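Local coordinates for beta-glucanase (Bacteroides thetaiotaomicron, PDB 6EUG), which probably hydrolyses β-1,3-galactosidic linkages in arabinogalactan, the chain being the family 43 glycoside hydrolase part of a longer protein, at residues 109-114 against 212-217; 125-130 against 140-145. All coordinates share one frame; numbering follows the deposited sequence.

Contact 1: 109-114 against 212-217; sequences MERPKV and SRDMTL. With GIM (glucoimidazole), chain B.
Arg111 and Asp214 meet at the bound imidazole sugar, where NE of Arg111 forms a salt bridge with Asp214 OD1 at 3.3 Å. The carboxylate oxygen lies at the edge of the guanidinium, close to its plane, although the two flat groups are turned 58° apart. Both residues also grip the ligand. Asp214 OD2 accepts a hydrogen bond from glucoimidazole O2 at 2.7 Å, and Arg111 NH2 donates to the same O2 at 3.2 Å, while NE makes a weak bond to O3. Glu110 OE1 takes the neighbouring hydroxyls, receiving a short bond from O4 (2.6 Å) and a longer one from O3. A water links the two acids, donating to Glu110 OE1 and, at 2.7 Å, to Asp214 OD1; it also bonds to O3.

Around them, Tyr136, itself a pocket residue, bonds through OH to Glu110 OE2; Ala264 N reaches Asp214 OD2, and Glu62 the backbone N of Arg111. Arg111 has a left-handed backbone conformation (phi 55°), a break in strand geometry that goes with Glu110 and Arg111 both pointing toward 212-217. Farther along, Lys113 bends at chi2 (-72°) and again at chi4, bringing NZ back to Pro112 O at 3.0 Å, above that carbonyl's plane. Its methylenes lie across the strand gap: Lys113 CE is 3.6 Å from Thr216 OG1, and CB packs on Leu217 CD1.

Strands 109-114 and 215-217 run nearly parallel, with axes 6.8 Å apart and no hydrogen bond between them, as expected for the inner strands of adjacent propeller blades. Side chains and ligand therefore bridge the blades, and the mixture of acceptors and donors around O2, O3 and O4 is consistent with a pocket sensitive to how these hydroxyls are oriented.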
loop_
_atom_site.group_PDB
_atom_site.type_symbol
_atom_site.label_atom_id
_atom_site.label_comp_id
_atom_site.label_asym_id
_atom_site.label_seq_id
_atom_site.Cartn_x
_atom_site.Cartn_y
_atom_site.Cartn_z
ATOM N N MET A 109 -12.705 -2.608 -1.679
ATOM C CA MET A 109 -11.520 -2.686 -2.521
ATOM C C MET A 109 -10.684 -1.435 -2.242
ATOM O O MET A 109 -11.120 -0.320 -2.563
ATOM C CB MET A 109 -11.963 -2.717 -3.984
ATOM C CG MET A 109 -12.744 -3.968 -4.371
ATOM S SD MET A 109 -13.322 -3.766 -6.051
ATOM C CE MET A 109 -12.873 -5.301 -6.844
ATOM N N GLU A 110 -9.503 -1.625 -1.626
ATOM C CA GLU A 110 -8.604 -0.525 -1.208
ATOM C C GLU A 110 -7.137 -0.685 -1.640
ATOM O O GLU A 110 -6.640 -1.802 -1.859
ATOM C CB GLU A 110 -8.652 -0.310 0.316
ATOM C CG GLU A 110 -10.008 0.196 0.791
ATOM C CD GLU A 110 -10.144 0.395 2.296
ATOM O OE1 GLU A 110 -9.185 0.103 3.069
ATOM O OE2 GLU A 110 -11.262 0.817 2.725
ATOM N N ARG A 111 -6.499 0.468 -1.809
ATOM C CA ARG A 111 -5.061 0.573 -1.998
ATOM C C ARG A 111 -4.519 -0.271 -3.149
ATOM O O ARG A 111 -3.496 -0.938 -3.018
ATOM C CB ARG A 111 -4.322 0.356 -0.661
ATOM C CG ARG A 111 -4.600 1.439 0.372
ATOM C CD ARG A 111 -3.717 1.392 1.630
ATOM N NE ARG A 111 -4.136 2.438 2.571
ATOM C CZ ARG A 111 -3.802 3.734 2.495
ATOM N NH1 ARG A 111 -2.945 4.183 1.596
ATOM N NH2 ARG A 111 -4.294 4.614 3.383
ATOM N N PRO A 112 -5.158 -0.166 -4.340
ATOM C CA PRO A 112 -4.643 -0.925 -5.471
ATOM C C PRO A 112 -3.244 -0.515 -5.919
ATOM O O PRO A 112 -2.884 0.675 -5.833
ATOM C CB PRO A 112 -5.636 -0.580 -6.589
ATOM C CG PRO A 112 -6.032 0.847 -6.262
ATOM C CD PRO A 112 -6.150 0.842 -4.756
ATOM N N LYS A 113 -2.501 -1.469 -6.450
ATOM C CA LYS A 113 -1.190 -1.229 -7.069
ATOM C C LYS A 113 -1.053 -2.120 -8.294
ATOM O O LYS A 113 -1.516 -3.248 -8.293
ATOM C CB LYS A 113 -0.026 -1.500 -6.101
ATOM C CG LYS A 113 -0.144 -0.780 -4.736
ATOM C CD LYS A 113 0.111 0.718 -4.882
ATOM C CE LYS A 113 -0.149 1.460 -3.586
ATOM N NZ LYS A 113 -1.624 1.476 -3.216
ATOM N N VAL A 114 -0.393 -1.595 -9.320
ATOM C CA VAL A 114 -0.125 -2.335 -10.565
ATOM C C VAL A 114 1.367 -2.346 -10.871
ATOM O O VAL A 114 2.019 -1.276 -10.817
ATOM C CB VAL A 114 -0.919 -1.736 -11.780
ATOM C CG1 VAL A 114 -0.693 -2.522 -13.045
ATOM C CG2 VAL A 114 -2.418 -1.706 -11.480
ATOM N N SER A 212 -3.755 -9.502 5.694
ATOM C CA SER A 212 -3.256 -8.415 4.816
ATOM C C SER A 212 -4.300 -7.348 4.694
ATOM O O SER A 212 -5.388 -7.639 4.187
ATOM C CB SER A 212 -2.916 -8.993 3.403
ATOM O OG SER A 212 -2.321 -8.018 2.546
ATOM N N ARG A 213 -3.996 -6.127 5.176
ATOM C CA ARG A 213 -4.865 -4.973 5.020
ATOM C C ARG A 213 -4.171 -3.901 4.146
ATOM O O ARG A 213 -4.021 -4.140 2.940
ATOM C CB ARG A 213 -5.450 -4.486 6.369
ATOM C CG ARG A 213 -6.343 -5.516 7.047
ATOM C CD ARG A 213 -7.451 -4.826 7.846
ATOM N NE ARG A 213 -8.320 -5.720 8.621
ATOM C CZ ARG A 213 -8.139 -6.043 9.905
ATOM N NH1 ARG A 213 -7.066 -5.619 10.587
ATOM N NH2 ARG A 213 -9.024 -6.835 10.514
ATOM N N ASP A 214 -3.720 -2.776 4.704
ATOM C CA ASP A 214 -2.984 -1.802 3.907
ATOM C C ASP A 214 -1.750 -2.510 3.278
ATOM O O ASP A 214 -1.119 -3.372 3.925
ATOM C CB ASP A 214 -2.473 -0.611 4.732
ATOM C CG ASP A 214 -3.557 0.358 5.163
ATOM O OD1 ASP A 214 -4.769 0.198 4.869
ATOM O OD2 ASP A 214 -3.158 1.371 5.790
ATOM N N MET A 215 -1.482 -2.188 2.010
ATOM C CA MET A 215 -0.433 -2.873 1.219
ATOM C C MET A 215 0.161 -2.046 0.088
ATOM O O MET A 215 -0.408 -1.042 -0.361
ATOM C CB MET A 215 -0.991 -4.192 0.640
ATOM C CG MET A 215 -2.247 -4.073 -0.232
ATOM S SD MET A 215 -2.357 -5.132 -1.697
ATOM C CE MET A 215 -1.183 -4.253 -2.752
ATOM N N THR A 216 1.334 -2.509 -0.384
ATOM C CA THR A 216 1.904 -2.044 -1.602
ATOM C C THR A 216 2.720 -3.154 -2.273
ATOM O O THR A 216 2.763 -4.302 -1.780
ATOM C CB THR A 216 2.698 -0.751 -1.400
ATOM O OG1 THR A 216 2.960 -0.130 -2.670
ATOM C CG2 THR A 216 4.029 -0.986 -0.631
ATOM N N LEU A 217 3.283 -2.796 -3.424
ATOM C CA LEU A 217 4.138 -3.681 -4.255
ATOM C C LEU A 217 5.431 -2.999 -4.606
ATOM O O LEU A 217 5.461 -1.767 -4.755
ATOM C CB LEU A 217 3.428 -4.061 -5.573
ATOM C CG LEU A 217 2.094 -4.815 -5.509
ATOM C CD1 LEU A 217 1.423 -4.953 -6.895
ATOM C CD2 LEU A 217 2.233 -6.191 -4.865
HETATM C C1 GIM B . -7.091 2.976 7.367
HETATM C C2 GIM B . -6.439 2.652 6.078
HETATM N N10 GIM B . -8.394 3.255 7.547
HETATM C C3 GIM B . -7.365 3.051 4.915
HETATM C C4 GIM B . -8.817 2.585 5.234
HETATM C C5 GIM B . -9.380 3.359 6.436
HETATM C C6 GIM B . -10.764 2.878 6.866
HETATM C C7 GIM B . -7.385 3.297 9.521
HETATM C C8 GIM B . -8.593 3.474 8.875
HETATM N N1 GIM B . -6.470 2.993 8.573
HETATM O O3 GIM B . -6.940 2.429 3.693
HETATM O O2 GIM B . -5.095 3.203 6.092
HETATM O O4 GIM B . -8.930 1.158 5.474
HETATM O O6 GIM B . -10.687 1.570 7.425
HETATM O O HOH W 1 -6.349 -0.464 2.802
#

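Contact 2: 125-130 against 140-145; sequences MWLHLE and RAAVAV
The β-hairpin of strands 122-130 and 140-146 forms the middle of a four-stranded antiparallel blade in the five-bladed β-propeller of family 43. Segments 125-130 and 140-145 are joined by three hydrogen-bonded pairs, Met125-Ala144, Leu127-Ala142 and Leu129-Arg140, alternating with the non-hydrogen-bonded pairs Trp126-Val143 and His128-Ala141. Six backbone bonds result. Ala142 N lies 2.9 Å from Leu127 O. The longest runs from Arg140 N to Leu129 O, at 3.2 Å. The segment directions differ by 134°, the strong twist of a propeller blade.

Trp126 and Val143 lie side by side on one face of the sheet. Val143 CB sits over the six-membered ring, 3.6 Å from its centroid and 6° off the normal, a CH-pi contact, while CG2 comes to 3.5 Å from Trp126 CE2. Chi1 of Val143 (68°) stands CG2 anti to the backbone N, and it is this methyl that reaches toward the ring's rim. Ala141 CB approaches the indole at its edge, 4.0 Å from Trp126 CE3. The ring nitrogen of Trp126 bonds to Tyr246 O, holding the indole in place.

The other face is largely aliphatic, with Arg140 at its end turned to Ser158. The methyl of Ala142 fits between Leu127 and Leu129, its CB being 4.1 Å from Leu129 CB, and Leu93 of strand 87-94 packs on Met125, Leu127 and Ala144, so this face meets the preceding blade.

Toward the ligand end, His128 NE2 donates to Glu130 OE2 at 2.6 Å; OE2 is met on its anti side and lies in the plane of the imidazole. Glu130 OE1 accepts from Ala139 N. The opposite strand reaches the same ring at its edge, with Arg140 O 3.6 Å from His128 CD2.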
loop_
_atom_site.group_PDB
_atom_site.type_symbol
_atom_site.label_atom_id
_atom_site.label_comp_id
_atom_site.label_asym_id
_atom_site.label_seq_id
_atom_site.Cartn_x
_atom_site.Cartn_y
_atom_site.Cartn_z
ATOM N N MET A 125 -2.318 -6.489 -11.058
ATOM C CA MET A 125 -2.903 -5.656 -9.973
ATOM C C MET A 125 -3.086 -6.464 -8.685
ATOM O O MET A 125 -3.665 -7.560 -8.706
ATOM C CB MET A 125 -4.263 -5.095 -10.397
ATOM C CG MET A 125 -4.843 -4.041 -9.459
ATOM S SD MET A 125 -6.522 -3.530 -9.909
ATOM C CE MET A 125 -6.205 -2.442 -11.311
ATOM N N TRP A 126 -2.578 -5.921 -7.569
ATOM C CA TRP A 126 -2.887 -6.445 -6.245
ATOM C C TRP A 126 -3.649 -5.361 -5.493
ATOM O O TRP A 126 -3.430 -4.157 -5.722
ATOM C CB TRP A 126 -1.606 -6.836 -5.465
ATOM C CG TRP A 126 -0.963 -8.156 -5.938
ATOM C CD1 TRP A 126 -0.099 -8.314 -6.968
ATOM C CD2 TRP A 126 -1.124 -9.461 -5.351
ATOM N NE1 TRP A 126 0.282 -9.621 -7.077
ATOM C CE2 TRP A 126 -0.295 -10.348 -6.075
ATOM C CE3 TRP A 126 -1.862 -9.959 -4.274
ATOM C CZ2 TRP A 126 -0.232 -11.719 -5.798
ATOM C CZ3 TRP A 126 -1.788 -11.317 -3.983
ATOM C CH2 TRP A 126 -0.967 -12.183 -4.749
ATOM N N LEU A 127 -4.547 -5.783 -4.608
ATOM C CA LEU A 127 -5.330 -4.838 -3.801
ATOM C C LEU A 127 -5.765 -5.476 -2.478
ATOM O O LEU A 127 -5.762 -6.699 -2.357
ATOM C CB LEU A 127 -6.518 -4.321 -4.618
ATOM C CG LEU A 127 -7.503 -5.412 -5.047
ATOM C CD1 LEU A 127 -8.922 -4.911 -4.892
ATOM C CD2 LEU A 127 -7.275 -5.909 -6.469
ATOM N N HIS A 128 -6.164 -4.634 -1.513
ATOM C CA HIS A 128 -6.786 -5.053 -0.249
ATOM C C HIS A 128 -8.263 -5.302 -0.490
ATOM O O HIS A 128 -8.947 -4.427 -0.954
ATOM C CB HIS A 128 -6.559 -3.924 0.777
ATOM C CG HIS A 128 -7.249 -4.099 2.108
ATOM N ND1 HIS A 128 -7.394 -3.046 2.992
ATOM C CD2 HIS A 128 -7.822 -5.178 2.707
ATOM C CE1 HIS A 128 -8.057 -3.463 4.058
ATOM N NE2 HIS A 128 -8.320 -4.753 3.916
ATOM N N LEU A 129 -8.717 -6.535 -0.207
ATOM C CA LEU A 129 -10.112 -6.939 -0.333
ATOM C C LEU A 129 -10.712 -7.320 1.026
ATOM O O LEU A 129 -10.091 -8.056 1.788
ATOM C CB LEU A 129 -10.236 -8.156 -1.273
ATOM C CG LEU A 129 -11.656 -8.727 -1.499
ATOM C CD1 LEU A 129 -12.552 -7.741 -2.243
ATOM C CD2 LEU A 129 -11.573 -10.031 -2.276
ATOM N N GLU A 130 -11.937 -6.838 1.307
ATOM C CA GLU A 130 -12.773 -7.367 2.365
ATOM C C GLU A 130 -14.108 -7.809 1.728
ATOM O O GLU A 130 -14.739 -7.065 0.950
ATOM C CB GLU A 130 -13.027 -6.335 3.474
ATOM C CG GLU A 130 -11.775 -5.731 4.126
ATOM C CD GLU A 130 -10.996 -6.643 5.058
ATOM O OE1 GLU A 130 -11.524 -7.712 5.448
ATOM O OE2 GLU A 130 -9.854 -6.260 5.459
ATOM N N ARG A 140 -7.932 -9.781 3.443
ATOM C CA ARG A 140 -7.357 -10.465 2.284
ATOM C C ARG A 140 -6.597 -9.543 1.301
ATOM O O ARG A 140 -6.819 -8.304 1.243
ATOM C CB ARG A 140 -8.455 -11.169 1.492
ATOM C CG ARG A 140 -9.193 -12.303 2.211
ATOM C CD ARG A 140 -10.151 -13.027 1.267
ATOM N NE ARG A 140 -10.752 -14.199 1.909
ATOM C CZ ARG A 140 -11.408 -15.163 1.278
ATOM N NH1 ARG A 140 -11.531 -15.166 -0.043
ATOM N NH2 ARG A 140 -11.946 -16.152 1.978
ATOM N N ALA A 141 -5.681 -10.172 0.553
ATOM C CA ALA A 141 -5.144 -9.575 -0.661
ATOM C C ALA A 141 -5.763 -10.281 -1.853
ATOM O O ALA A 141 -5.943 -11.494 -1.831
ATOM C CB ALA A 141 -3.630 -9.675 -0.725
ATOM N N ALA A 142 -6.059 -9.510 -2.880
ATOM C CA ALA A 142 -6.576 -10.047 -4.160
ATOM C C ALA A 142 -5.643 -9.735 -5.332
ATOM O O ALA A 142 -4.984 -8.705 -5.321
ATOM C CB ALA A 142 -7.945 -9.481 -4.428
ATOM N N VAL A 143 -5.687 -10.573 -6.382
ATOM C CA VAL A 143 -4.846 -10.387 -7.565
ATOM C C VAL A 143 -5.697 -10.521 -8.849
ATOM O O VAL A 143 -6.622 -11.333 -8.930
ATOM C CB VAL A 143 -3.627 -11.345 -7.564
ATOM C CG1 VAL A 143 -4.015 -12.788 -7.736
ATOM C CG2 VAL A 143 -2.615 -10.977 -8.646
ATOM N N ALA A 144 -5.400 -9.637 -9.799
ATOM C CA ALA A 144 -6.054 -9.586 -11.102
ATOM C C ALA A 144 -5.015 -9.266 -12.219
ATOM O O ALA A 144 -3.938 -8.771 -11.914
ATOM C CB ALA A 144 -7.173 -8.545 -11.069
ATOM N N VAL A 145 -5.350 -9.573 -13.500
ATOM C CA VAL A 145 -4.361 -9.517 -14.604
ATOM C C VAL A 145 -4.988 -8.874 -15.861
ATOM O O VAL A 145 -6.194 -9.019 -16.090
ATOM C CB VAL A 145 -3.788 -10.929 -14.887
ATOM C CG1 VAL A 145 -4.812 -11.867 -15.523
ATOM C CG2 VAL A 145 -2.519 -10.853 -15.754
#

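Both contacts are buried, but contact 1 lies nearer the centre of the chain, with the ligand, whereas contact 2 lies within the body of a blade. They share one sheet through 109-114 only: strands 108-117 and 122-130 are neighbours in it, joined by backbone bonds between Glu110 and His128 and between Lys113 and Trp126. Contact 2 is held by regular main-chain bonding within a blade and by largely apolar faces; contact 1 spans two blades without any backbone bond, relying largely on charged side chains, water and ligand, with some apolar packing. The two also touch directly, since Met215 and Leu217 of contact 1 pack on Trp126 of contact 2.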